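PDB 6SJL: putative type VI secretion protein from Escherichia coli, which acts as a phospholipase effector of the type VI secretion system and is loaded onto the VgrG spike. Local coordinates for the interface of chains B and A. Sequence-based numbering; all coordinates share one arbitrary frame. Chains: chain A, Putative type VI secretion protein; chain B, Putative type VI secretion protein.

The interface of chains B and A. Residues chain B 797, 807; chain A 225-228.
B:Gln807 lays its flat amide end against the backbone of A:Gly227. Its carbon CD lies 3.8 Å from A:Gly227 CA, the nearest apolar approach between these two residues. A bend at chi2 (93°) turns the amide of B:Gln807 so that one flat side covers A:Gly227 CA. The amide oxygen OE1 and the carbonyl O of A:Gly227 both can only accept, and they stay 3.6 Å apart without a bond.

Beside this, the guanidinium of B:Arg797 meets that of A:Arg226. The two side chains cross at about a right angle. CZ of B:Arg797 is 3.9 Å from CZ of A:Arg226. The nearest atoms are NH2 of B:Arg797 and NH1 of A:Arg226, 3.0 Å apart, but the N-H points elsewhere. NE of A:Arg226 lies over the centre of one face of the B:Arg797 group. No hydrogen bond joins the two groups. Both are expected to be positive, and A:Asp228 may offset part of their repulsion.

At the polar rim, NH1 of B:Arg797 forms a salt bridge and a bent hydrogen bond (132° at H) to the carboxylate OD1 of A:Asp228 at 2.7 Å. A bend at chi3 (64°) brings the guanidinium there. OD1 lies in the guanidinium plane, at its edge, and uses its syn lone pair. The same NH1 makes a weak bond to the carbonyl O of A:Arg226.

The loop following helix 215-225 of the effector thus docks on strands 795-799 and 805-809 of VgrG. The patch helps attach Tle1 to the spike, probably for delivery.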
loop_
_atom_site.group_PDB
_atom_site.type_symbol
_atom_site.label_atom_id
_atom_site.label_comp_id
_atom_site.label_asym_id
_atom_site.label_seq_id
_atom_site.Cartn_x
_atom_site.Cartn_y
_atom_site.Cartn_z
ATOM N N ARG B 797 56.502 -26.789 -1.823
ATOM C CA ARG B 797 55.865 -25.480 -1.917
ATOM C C ARG B 797 56.650 -24.629 -2.901
ATOM O O ARG B 797 57.841 -24.381 -2.697
ATOM C CB ARG B 797 55.771 -24.803 -0.554
ATOM C CG ARG B 797 55.012 -23.486 -0.570
ATOM C CD ARG B 797 54.614 -23.058 0.834
ATOM N NE ARG B 797 55.769 -22.774 1.671
ATOM C CZ ARG B 797 56.128 -23.511 2.714
ATOM N NH1 ARG B 797 55.425 -24.580 3.041
ATOM N NH2 ARG B 797 57.196 -23.184 3.421
ATOM N N GLN B 807 51.632 -24.555 -3.290
ATOM C CA GLN B 807 52.216 -25.722 -2.655
ATOM C C GLN B 807 51.517 -26.986 -3.143
ATOM O O GLN B 807 50.470 -26.944 -3.790
ATOM C CB GLN B 807 52.135 -25.613 -1.130
ATOM C CG GLN B 807 50.781 -25.923 -0.513
ATOM C CD GLN B 807 50.664 -27.382 -0.096
ATOM O OE1 GLN B 807 51.659 -28.014 0.254
ATOM N NE2 GLN B 807 49.448 -27.917 -0.125
ATOM N N LEU A 225 50.374 -24.039 9.003
ATOM C CA LEU A 225 51.591 -24.660 8.501
ATOM C C LEU A 225 51.790 -24.432 7.011
ATOM O O LEU A 225 52.849 -24.784 6.489
ATOM C CB LEU A 225 51.564 -26.154 8.786
ATOM C CG LEU A 225 51.478 -26.550 10.248
ATOM C CD1 LEU A 225 51.669 -28.041 10.383
ATOM C CD2 LEU A 225 52.519 -25.803 11.029
ATOM N N ARG A 226 50.804 -23.860 6.322
ATOM C CA ARG A 226 50.872 -23.600 4.886
ATOM C C ARG A 226 51.119 -24.888 4.110
ATOM O O ARG A 226 52.062 -25.002 3.328
ATOM C CB ARG A 226 51.923 -22.543 4.565
ATOM C CG ARG A 226 51.526 -21.163 5.012
ATOM C CD ARG A 226 52.518 -20.138 4.544
ATOM N NE ARG A 226 53.884 -20.605 4.731
ATOM C CZ ARG A 226 54.938 -20.081 4.120
ATOM N NH1 ARG A 226 56.147 -20.570 4.351
ATOM N NH2 ARG A 226 54.783 -19.065 3.284
ATOM N N GLY A 227 50.252 -25.868 4.340
ATOM C CA GLY A 227 50.305 -27.124 3.634
ATOM C C GLY A 227 51.328 -28.112 4.141
ATOM O O GLY A 227 51.337 -29.255 3.669
ATOM N N ASP A 228 52.183 -27.725 5.082
ATOM C CA ASP A 228 53.228 -28.622 5.550
ATOM C C ASP A 228 52.624 -29.865 6.193
ATOM O O ASP A 228 51.413 -29.974 6.389
ATOM C CB ASP A 228 54.145 -27.915 6.537
ATOM C CG ASP A 228 54.915 -26.787 5.899
ATOM O OD1 ASP A 228 54.892 -26.688 4.660
ATOM O OD2 ASP A 228 55.538 -25.996 6.634
#